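Local coordinates for protein TRAP dicarboxylate transporter-DctP subunit (PDB 4PE3) that probably captures an organic solute, perhaps a dicarboxylate, in the periplasm and hands it to a TRAP-type membrane transporter, at residues 122-127 with 334-339; 183-188 with 236-241; 215-220 with 224-229; 315-320 with 328-333. All coordinates share one frame; numbering follows the deposited sequence.

Interaction 1 (122-127 with 334-339)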
# COMPACT_ATOMS: atom_id res chain seq x y z
N MSE A 122 4.83 -3.38 7.44
CA MSE A 122 4.19 -2.06 7.39
C MSE A 122 3.15 -1.88 8.51
O MSE A 122 3.06 -0.83 9.15
CB MSE A 122 3.57 -1.85 6.01
CG MSE A 122 2.97 -0.46 5.81
SE MSE A 122 1.15 -0.32 6.41
CE MSE A 122 0.25 -1.14 4.94
N ILE A 123 2.38 -2.93 8.75
CA ILE A 123 1.36 -2.90 9.80
C ILE A 123 2.02 -2.71 11.18
O ILE A 123 1.53 -1.96 12.01
CB ILE A 123 0.49 -4.16 9.75
CG1 ILE A 123 -0.52 -4.06 8.60
CG2 ILE A 123 -0.24 -4.38 11.04
CD1 ILE A 123 -0.94 -5.37 8.00
N ASP A 124 3.14 -3.39 11.41
CA ASP A 124 3.86 -3.22 12.67
C ASP A 124 4.46 -1.82 12.79
O ASP A 124 4.41 -1.21 13.88
CB ASP A 124 4.94 -4.29 12.83
CG ASP A 124 5.56 -4.26 14.20
OD1 ASP A 124 4.87 -4.67 15.15
OD2 ASP A 124 6.72 -3.81 14.33
N PHE A 125 5.00 -1.29 11.70
CA PHE A 125 5.45 0.10 11.69
C PHE A 125 4.32 1.06 12.10
O PHE A 125 4.51 1.97 12.94
CB PHE A 125 5.99 0.48 10.32
CG PHE A 125 6.20 1.95 10.13
CD1 PHE A 125 7.17 2.62 10.83
CD2 PHE A 125 5.42 2.65 9.23
CE1 PHE A 125 7.37 3.96 10.65
CE2 PHE A 125 5.61 4.01 9.05
CZ PHE A 125 6.57 4.67 9.76
N VAL A 126 3.13 0.87 11.55
CA VAL A 126 2.01 1.75 11.88
C VAL A 126 1.57 1.56 13.32
O VAL A 126 1.40 2.54 14.05
CB VAL A 126 0.83 1.51 10.92
CG1 VAL A 126 -0.43 2.23 11.41
CG2 VAL A 126 1.23 1.99 9.56
N GLU A 127 1.37 0.32 13.74
CA GLU A 127 0.72 0.07 15.01
C GLU A 127 1.67 0.19 16.21
O GLU A 127 1.24 0.58 17.29
CB GLU A 127 0.01 -1.28 14.98
CG GLU A 127 -1.13 -1.25 13.94
CD GLU A 127 -1.94 -2.53 13.82
OE1 GLU A 127 -1.57 -3.57 14.41
OE2 GLU A 127 -3.00 -2.49 13.12
N VAL A 334 12.97 5.40 9.10
CA VAL A 334 14.35 4.92 9.09
C VAL A 334 14.74 4.40 10.48
O VAL A 334 15.43 3.39 10.58
CB VAL A 334 15.32 6.02 8.62
CG1 VAL A 334 16.77 5.63 8.90
CG2 VAL A 334 15.11 6.28 7.13
N THR A 335 14.30 5.08 11.53
CA THR A 335 14.52 4.58 12.87
C THR A 335 13.92 3.18 13.04
O THR A 335 14.58 2.28 13.55
CB THR A 335 13.94 5.54 13.94
OG1 THR A 335 14.62 6.79 13.86
CG2 THR A 335 14.10 4.96 15.34
N TYR A 336 12.69 2.99 12.57
CA TYR A 336 12.03 1.69 12.65
C TYR A 336 12.78 0.58 11.90
O TYR A 336 13.05 -0.49 12.44
CB TYR A 336 10.58 1.80 12.11
CG TYR A 336 9.87 0.48 12.13
CD1 TYR A 336 9.25 0.02 13.28
CD2 TYR A 336 9.84 -0.33 11.00
CE1 TYR A 336 8.62 -1.20 13.31
CE2 TYR A 336 9.21 -1.55 11.02
CZ TYR A 336 8.62 -1.98 12.17
OH TYR A 336 7.99 -3.19 12.20
N LEU A 337 13.13 0.86 10.66
CA LEU A 337 13.83 -0.11 9.82
C LEU A 337 15.18 -0.48 10.42
O LEU A 337 15.54 -1.66 10.42
CB LEU A 337 14.00 0.44 8.41
CG LEU A 337 12.67 0.68 7.67
CD1 LEU A 337 12.91 1.43 6.38
CD2 LEU A 337 11.96 -0.64 7.38
N LYS A 338 15.93 0.50 10.92
CA LYS A 338 17.23 0.20 11.50
C LYS A 338 17.04 -0.63 12.76
O LYS A 338 17.76 -1.59 13.01
CB LYS A 338 18.00 1.50 11.81
CG LYS A 338 18.53 2.20 10.57
CD LYS A 338 19.39 3.40 10.96
CE LYS A 338 19.90 4.14 9.74
NZ LYS A 338 21.04 5.03 10.11
N ASP A 339 16.04 -0.25 13.55
CA ASP A 339 15.79 -0.94 14.79
C ASP A 339 15.40 -2.40 14.58
O ASP A 339 15.75 -3.27 15.40
CB ASP A 339 14.69 -0.22 15.56
CG ASP A 339 14.24 -1.01 16.73
OD1 ASP A 339 15.06 -1.14 17.66
OD2 ASP A 339 13.11 -1.52 16.72

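Interaction 2 (183-188 with 236-241)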
# COMPACT_ATOMS: atom_id res chain seq x y z
N ASN A 183 11.93 7.00 -9.56
CA ASN A 183 13.15 7.60 -9.05
C ASN A 183 14.00 6.59 -8.29
O ASN A 183 15.23 6.64 -8.40
CB ASN A 183 12.82 8.82 -8.19
CG ASN A 183 12.27 9.96 -9.02
OD1 ASN A 183 12.45 10.01 -10.23
ND2 ASN A 183 11.57 10.89 -8.36
N VAL A 184 13.38 5.68 -7.56
CA VAL A 184 14.10 4.60 -6.89
C VAL A 184 14.71 3.63 -7.92
O VAL A 184 15.89 3.27 -7.81
CB VAL A 184 13.21 3.85 -5.89
CG1 VAL A 184 13.87 2.60 -5.37
CG2 VAL A 184 12.89 4.77 -4.71
N PHE A 185 13.95 3.22 -8.93
CA PHE A 185 14.53 2.34 -9.95
C PHE A 185 15.70 3.02 -10.66
O PHE A 185 16.72 2.37 -10.89
CB PHE A 185 13.48 1.78 -10.92
CG PHE A 185 12.73 0.61 -10.35
CD1 PHE A 185 13.37 -0.60 -10.17
CD2 PHE A 185 11.41 0.71 -9.96
CE1 PHE A 185 12.71 -1.68 -9.63
CE2 PHE A 185 10.76 -0.39 -9.41
CZ PHE A 185 11.42 -1.57 -9.24
N ALA A 186 15.58 4.30 -10.97
CA ALA A 186 16.71 5.03 -11.56
C ALA A 186 17.91 5.09 -10.63
O ALA A 186 19.05 4.96 -11.09
CB ALA A 186 16.29 6.42 -11.94
N ALA A 187 17.68 5.28 -9.33
CA ALA A 187 18.77 5.31 -8.37
C ALA A 187 19.47 3.95 -8.30
O ALA A 187 20.67 3.87 -7.98
CB ALA A 187 18.22 5.70 -7.00
N ALA A 188 18.74 2.88 -8.59
CA ALA A 188 19.30 1.53 -8.65
C ALA A 188 19.98 1.23 -9.99
O ALA A 188 20.49 0.14 -10.19
CB ALA A 188 18.20 0.49 -8.40
N GLY A 236 7.28 -9.30 -3.68
CA GLY A 236 7.89 -8.12 -4.26
C GLY A 236 8.72 -7.32 -3.27
O GLY A 236 8.76 -7.61 -2.07
N PHE A 237 9.36 -6.28 -3.78
CA PHE A 237 10.34 -5.54 -2.99
C PHE A 237 10.16 -4.03 -3.08
O PHE A 237 11.04 -3.30 -2.62
CB PHE A 237 11.78 -5.91 -3.42
CG PHE A 237 12.04 -5.72 -4.88
CD1 PHE A 237 12.37 -4.49 -5.37
CD2 PHE A 237 11.91 -6.79 -5.76
CE1 PHE A 237 12.59 -4.29 -6.71
CE2 PHE A 237 12.10 -6.60 -7.11
CZ PHE A 237 12.43 -5.35 -7.59
N HIS A 238 9.06 -3.53 -3.64
CA HIS A 238 9.02 -2.10 -3.87
C HIS A 238 7.72 -1.34 -3.67
O HIS A 238 7.78 -0.14 -3.42
CB HIS A 238 9.60 -1.75 -5.23
CG HIS A 238 8.60 -1.75 -6.33
ND1 HIS A 238 8.14 -2.90 -6.93
CD2 HIS A 238 7.93 -0.72 -6.90
CE1 HIS A 238 7.22 -2.58 -7.83
NE2 HIS A 238 7.09 -1.26 -7.84
N SER A 239 6.54 -1.96 -3.76
CA SER A 239 5.30 -1.22 -3.72
C SER A 239 4.26 -1.89 -2.82
O SER A 239 3.84 -3.02 -3.09
CB SER A 239 4.72 -1.05 -5.11
OG SER A 239 3.51 -0.29 -4.98
N LEU A 240 3.85 -1.21 -1.75
CA LEU A 240 2.91 -1.75 -0.80
C LEU A 240 2.05 -0.57 -0.33
O LEU A 240 2.38 0.09 0.66
CB LEU A 240 3.65 -2.41 0.37
CG LEU A 240 2.86 -3.41 1.22
CD1 LEU A 240 3.80 -4.25 2.10
CD2 LEU A 240 1.84 -2.69 2.07
N PRO A 241 0.97 -0.26 -1.06
CA PRO A 241 0.20 0.95 -0.75
C PRO A 241 -0.55 0.91 0.58
O PRO A 241 -1.11 -0.11 0.97
CB PRO A 241 -0.78 1.06 -1.91
CG PRO A 241 -0.21 0.21 -3.00
CD PRO A 241 0.56 -0.87 -2.33

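Interaction 3 (215-220 with 224-229). With ZN (zinc ion), chain I.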
# COMPACT_ATOMS: atom_id res chain seq x y z
N SER A 215 1.08 -5.26 -10.56
CA SER A 215 0.17 -5.46 -9.44
C SER A 215 0.63 -6.59 -8.50
O SER A 215 1.82 -6.95 -8.50
CB SER A 215 -1.23 -5.73 -9.99
OG SER A 215 -2.24 -5.79 -8.99
N VAL A 216 -0.28 -7.13 -7.70
CA VAL A 216 -0.01 -8.26 -6.86
C VAL A 216 0.17 -9.50 -7.73
O VAL A 216 -0.28 -9.53 -8.88
CB VAL A 216 -1.13 -8.45 -5.82
CG1 VAL A 216 -1.23 -7.19 -4.96
CG2 VAL A 216 -2.47 -8.77 -6.47
N PHE A 217 0.84 -10.51 -7.19
CA PHE A 217 1.16 -11.70 -7.97
C PHE A 217 -0.06 -12.33 -8.64
O PHE A 217 0.01 -12.75 -9.81
CB PHE A 217 1.90 -12.75 -7.15
CG PHE A 217 2.59 -13.81 -7.99
CD1 PHE A 217 1.88 -14.91 -8.47
CD2 PHE A 217 3.91 -13.68 -8.34
CE1 PHE A 217 2.51 -15.87 -9.25
CE2 PHE A 217 4.55 -14.64 -9.12
CZ PHE A 217 3.85 -15.73 -9.57
N SER A 218 -1.16 -12.41 -7.91
CA SER A 218 -2.34 -13.07 -8.47
C SER A 218 -2.85 -12.37 -9.74
O SER A 218 -3.29 -13.04 -10.67
CB SER A 218 -3.45 -13.18 -7.43
OG SER A 218 -3.79 -11.90 -6.94
N VAL A 219 -2.80 -11.05 -9.77
CA VAL A 219 -3.15 -10.29 -10.95
C VAL A 219 -2.11 -10.45 -12.02
O VAL A 219 -2.46 -10.66 -13.19
CB VAL A 219 -3.35 -8.79 -10.59
CG1 VAL A 219 -3.49 -7.92 -11.82
CG2 VAL A 219 -4.57 -8.62 -9.67
N ASN A 220 -0.83 -10.35 -11.65
CA ASN A 220 0.24 -10.47 -12.64
C ASN A 220 0.13 -11.81 -13.35
O ASN A 220 0.30 -11.89 -14.60
CB ASN A 220 1.61 -10.34 -11.98
CG ASN A 220 1.86 -8.99 -11.37
OD1 ASN A 220 1.09 -8.06 -11.54
ND2 ASN A 220 2.96 -8.89 -10.61
N GLY A 224 -1.22 -12.96 -17.53
CA GLY A 224 -0.26 -13.59 -18.42
C GLY A 224 1.15 -12.98 -18.38
O GLY A 224 2.04 -13.42 -19.11
N MSE A 225 1.34 -11.97 -17.54
CA MSE A 225 2.64 -11.31 -17.39
C MSE A 225 3.77 -12.32 -17.13
O MSE A 225 4.82 -12.27 -17.78
CB MSE A 225 2.62 -10.34 -16.21
CG MSE A 225 1.70 -9.16 -16.33
SE MSE A 225 2.03 -8.17 -17.98
CE MSE A 225 0.67 -6.81 -17.74
N ASN A 226 3.56 -13.22 -16.18
CA ASN A 226 4.60 -14.13 -15.74
C ASN A 226 4.87 -15.21 -16.78
O ASN A 226 5.93 -15.85 -16.75
CB ASN A 226 4.22 -14.77 -14.42
CG ASN A 226 4.10 -13.75 -13.30
OD1 ASN A 226 4.77 -12.72 -13.29
ND2 ASN A 226 3.26 -14.04 -12.34
N ASP A 227 3.93 -15.41 -17.70
CA ASP A 227 4.14 -16.35 -18.78
C ASP A 227 5.08 -15.78 -19.84
O ASP A 227 5.95 -16.49 -20.35
CB ASP A 227 2.83 -16.74 -19.45
CG ASP A 227 1.94 -17.60 -18.58
OD1 ASP A 227 2.09 -17.68 -17.36
OD2 ASP A 227 1.04 -18.22 -19.16
N ILE A 228 4.91 -14.50 -20.17
CA ILE A 228 5.75 -13.85 -21.17
C ILE A 228 7.07 -13.32 -20.57
O ILE A 228 8.04 -13.08 -21.31
CB ILE A 228 5.00 -12.73 -21.92
CG1 ILE A 228 4.59 -11.60 -21.00
CG2 ILE A 228 3.77 -13.32 -22.63
CD1 ILE A 228 4.04 -10.40 -21.75
N ALA A 229 7.12 -13.23 -19.25
CA ALA A 229 8.26 -12.68 -18.50
C ALA A 229 8.47 -13.61 -17.32
O ALA A 229 7.89 -13.44 -16.25
CB ALA A 229 7.95 -11.26 -18.06
ZN ZN I . 0.46 -18.36 -20.96
O HOH W 1 4.92 -11.08 -10.91

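Interaction 4 (315-320 with 328-333)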
# COMPACT_ATOMS: atom_id res chain seq x y z
N GLU A 315 16.46 8.20 -2.00
CA GLU A 315 15.31 8.87 -2.61
C GLU A 315 14.31 9.33 -1.55
O GLU A 315 13.75 10.41 -1.69
CB GLU A 315 14.66 8.02 -3.70
CG GLU A 315 15.59 7.79 -4.87
CD GLU A 315 16.02 9.09 -5.55
OE1 GLU A 315 15.13 9.90 -5.90
OE2 GLU A 315 17.24 9.27 -5.77
N TRP A 316 14.07 8.52 -0.52
CA TRP A 316 13.21 8.98 0.58
C TRP A 316 13.75 10.28 1.17
O TRP A 316 12.97 11.17 1.52
CB TRP A 316 13.09 7.96 1.71
CG TRP A 316 12.67 6.56 1.35
CD1 TRP A 316 12.01 6.13 0.22
CD2 TRP A 316 12.92 5.40 2.13
NE1 TRP A 316 11.83 4.79 0.28
CE2 TRP A 316 12.39 4.30 1.43
CE3 TRP A 316 13.56 5.17 3.35
CZ2 TRP A 316 12.48 3.00 1.91
CZ3 TRP A 316 13.66 3.89 3.83
CH2 TRP A 316 13.11 2.81 3.11
N GLU A 317 15.08 10.39 1.28
CA GLU A 317 15.70 11.55 1.92
C GLU A 317 15.46 12.80 1.10
O GLU A 317 15.31 13.88 1.65
CB GLU A 317 17.20 11.33 2.13
CG GLU A 317 17.90 12.53 2.78
CD GLU A 317 19.30 12.22 3.26
OE1 GLU A 317 19.96 11.33 2.68
OE2 GLU A 317 19.74 12.87 4.23
N LYS A 318 15.42 12.67 -0.22
CA LYS A 318 15.11 13.83 -1.05
C LYS A 318 13.70 14.31 -0.78
O LYS A 318 13.43 15.50 -0.73
CB LYS A 318 15.26 13.50 -2.54
CG LYS A 318 16.70 13.22 -2.91
CD LYS A 318 16.82 12.72 -4.33
CE LYS A 318 18.24 12.30 -4.65
NZ LYS A 318 18.34 11.87 -6.07
N VAL A 319 12.78 13.36 -0.60
CA VAL A 319 11.41 13.72 -0.32
C VAL A 319 11.33 14.34 1.08
O VAL A 319 10.56 15.28 1.29
CB VAL A 319 10.48 12.50 -0.43
CG1 VAL A 319 9.05 12.87 -0.04
CG2 VAL A 319 10.53 11.93 -1.86
N ALA A 320 12.09 13.79 2.01
CA ALA A 320 12.13 14.29 3.39
C ALA A 320 12.46 15.77 3.42
O ALA A 320 11.95 16.48 4.27
CB ALA A 320 13.16 13.50 4.20
N LYS A 328 9.81 14.17 9.22
CA LYS A 328 9.38 13.40 10.37
C LYS A 328 8.99 11.97 9.98
O LYS A 328 9.30 11.02 10.70
CB LYS A 328 8.22 14.09 11.06
CG LYS A 328 7.90 13.55 12.44
CD LYS A 328 7.15 14.58 13.27
CE LYS A 328 6.93 14.12 14.70
NZ LYS A 328 5.66 14.65 15.26
N VAL A 329 8.26 11.81 8.88
CA VAL A 329 7.96 10.47 8.36
C VAL A 329 9.28 9.72 8.08
O VAL A 329 9.47 8.58 8.53
CB VAL A 329 7.10 10.54 7.09
CG1 VAL A 329 7.04 9.15 6.43
CG2 VAL A 329 5.69 11.07 7.41
N TYR A 330 10.19 10.36 7.35
CA TYR A 330 11.49 9.75 7.04
C TYR A 330 12.22 9.33 8.30
O TYR A 330 12.71 8.21 8.38
CB TYR A 330 12.34 10.73 6.24
CG TYR A 330 13.75 10.26 6.02
CD1 TYR A 330 14.75 10.55 6.95
CD2 TYR A 330 14.11 9.52 4.90
CE1 TYR A 330 16.08 10.12 6.76
CE2 TYR A 330 15.42 9.09 4.70
CZ TYR A 330 16.39 9.39 5.63
OH TYR A 330 17.67 8.98 5.40
N ASP A 331 12.28 10.21 9.30
CA ASP A 331 13.05 9.89 10.51
C ASP A 331 12.44 8.70 11.23
O ASP A 331 13.15 7.80 11.68
CB ASP A 331 13.08 11.07 11.48
CG ASP A 331 13.93 12.22 10.99
OD1 ASP A 331 14.75 12.01 10.07
OD2 ASP A 331 13.78 13.33 11.52
N THR A 332 11.12 8.69 11.31
CA THR A 332 10.41 7.65 12.03
C THR A 332 10.55 6.30 11.33
O THR A 332 10.78 5.28 11.98
CB THR A 332 8.94 8.05 12.21
OG1 THR A 332 8.89 9.28 12.95
CG2 THR A 332 8.15 7.00 12.98
N LEU A 333 10.44 6.32 10.00
CA LEU A 333 10.57 5.12 9.18
C LEU A 333 11.97 4.55 9.26
O LEU A 333 12.14 3.36 9.48
CB LEU A 333 10.23 5.47 7.74
CG LEU A 333 10.43 4.32 6.75
CD1 LEU A 333 9.49 3.16 7.06
CD2 LEU A 333 10.18 4.81 5.33

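Interaction 1 (122-127 with 334-339)
Tyr336 joins the C-terminal helix 324-339 to helix 119-128 through an aromatic and polar contact, largely buried, in which its ring rests against Phe125 and its hydroxyl reaches Asp124. The two backbones come nearest at Phe125 and Tyr336, whose CA atoms lie 6.8 Å apart. Two pieces of geometry define the ring contact. First, the Phe125 ring turns an edge to the face of Tyr336, with planes 64° apart and centroids separated by 5.4 Å, which makes a T-shaped pair; its leading atom is Phe125 CD1, 3.7 Å from Tyr336 CG. Second, Phe125 CA stands over the tyrosine face, 3.9 Å from the ring centroid, a CH-pi contact made by the backbone itself. With CG of Tyr336 anti to its own N (chi1 178°), the ring is carried straight across to the other helix. There the hydroxyl donates to Asp124 OD2 at 2.6 Å, using the lone pair that faces away from OD1. Asp124 OD2 lies at the edge of the ring, in its plane, while the carboxylate is turned 48° from it. Asp124 OD2 also forms a salt bridge with Lys340, while OD1 takes a hydrogen bond from Asn128, so both oxygens are held and the group is probably ionised. Behind the contact, Met122 and Val126 pack on strand 144-150 and Ile123 on helix 257-291; from helix 324-339, Leu337 meets Arg309 and Trp316 of helix 302-320.

Interaction 2 (183-188 with 236-241)
The aromatic contacts of Phe185 with His238 and Phe237 tie the last turn of helix 180-187 to the loop 236-241. Against His238 the pairing is T-shaped: the phenylalanine edge points at the imidazole face, with planes 66° apart and centroids 5.2 Å from each other. Phe185 CE2 makes the approach, 3.8 Å from His238 CD2 and displaced toward the rim of the imidazole. The opposite imidazole face is covered by Ser239 CB, 3.6 Å above its plane. The apolar contact is with Phe237, where Phe185 CZ lies 3.9 Å from Phe237 CE1. Phe237 CG sits between its N and carbonyl carbon (chi1 55°), and from there the ring extends toward the helix. An alanine at Phe185 is likely to open a gap beside both rings and leave one imidazole face without its aromatic partner. The polar link of His238 runs elsewhere, from NE2 to Asp213 OD2; Asp213 binds zinc together with Glu155 and Tyr214, which places His238 in the second shell of that site. Phe157 of strand 157-159 meets both phenylalanines, Phe237 stacks with Trp300, and Val184 packs on Phe308 and Ala312 of helix 302-320, while the loop continues to strand 243-248.

Interaction 3 (215-220 with 224-229)
Asn220 O accepts a weak bond from Met225 N (3.1 Å, N-H...O angle 126°), the long-span bond of a Schellman motif in which Gly224, at phi 88°, ends helix 217-223 and also occupies the N-cap position of helix 225-228. This turn folds Asn226 back over the first helix. Its ND2 stands above one face of the Phe217 ring, 3.3 Å from CZ and toward the rim, with the amide plane tilted by 33° from the ring; the polar partner of that ND2 is Gln221 OE1. A leucine in place of Phe217 would probably take away the flat surface beneath the Asn226 amide and leave that group less firmly seated. Asn226 OD1 accepts from a water at 2.9 Å, and the same water accepts from Asn220 ND2, so the two amides are bridged. The other end of Asn220 is fixed by Ser215 N, which donates to OD1 at 3.0 Å in the carbonyl plane, on a lone pair. One residue beyond Asn226, Asp227 OD2 binds a zinc ion at 1.9 Å. The whole is a glycine-terminated helix passing directly into a second, short one, packed through Phe217 on helix 257-291 and through Met225 on strand 157-159.

Interaction 4 (315-320 with 328-333)
Tyr330 packs against Trp316, Glu317 and Ala320 of helix 302-320 in an antiparallel helical hairpin, where the local axes approach to 9.1 Å and their N-to-C directions are 144° apart. The closest point is between methyl and methylene, Ala320 CB to Tyr330 CB at 3.5 Å. Further along the ring, Trp316 CB lies at its edge and in its plane, 3.7 Å from Tyr330 CD2. Glu317 CB adds a contact 3.8 Å from Tyr330 CE2, at the margin of the interface. One turn on, Leu333 presses its CD2 methyl onto the indole: it sits 4.0 Å from the centroid of the Trp316 six-membered ring and 15° off the normal, a CH-pi contact over the face.

In the next shell, Arg313 NH1 hydrogen-bonds to Tyr330 OH and forms a salt bridge with Glu317 OE1, tying the ring's far end and the acid to one guanidinium group. Trp316 NE1 gives its hydrogen to Val113 O, which helps fix the turn of the indole, and Val329 packs on helix 104-110. On the side of helix 302-320 that faces helix 180-187, Lys318 NZ forms a salt bridge to the syn side of Glu315 OE2 at 2.8 Å, 22° out of the carboxylate plane.

Overall arrangement
Interactions 1 and 4 share helix 324-339, and their centres are 13 Å apart; Leu337 CD1 touches Trp316 CH2 at 3.6 Å, and Phe125 CE1 lies 3.7 Å from Leu333 CA, so the two contacts adjoin through these side chains. Interaction 2 adjoins both: Met122 CE meets Leu240 CD2 at 3.6 Å, and Val184 CG2 meets Glu315 CB at 3.8 Å. Interaction 3 stands apart, with nearest atoms about 7 Å from interaction 2 and about 18 Å from interaction 4. Zinc ions lie near several contacts: the side chain of His238 is about 5 Å from one, and that of Tyr336 about 7 Å from another, which Asp339 binds.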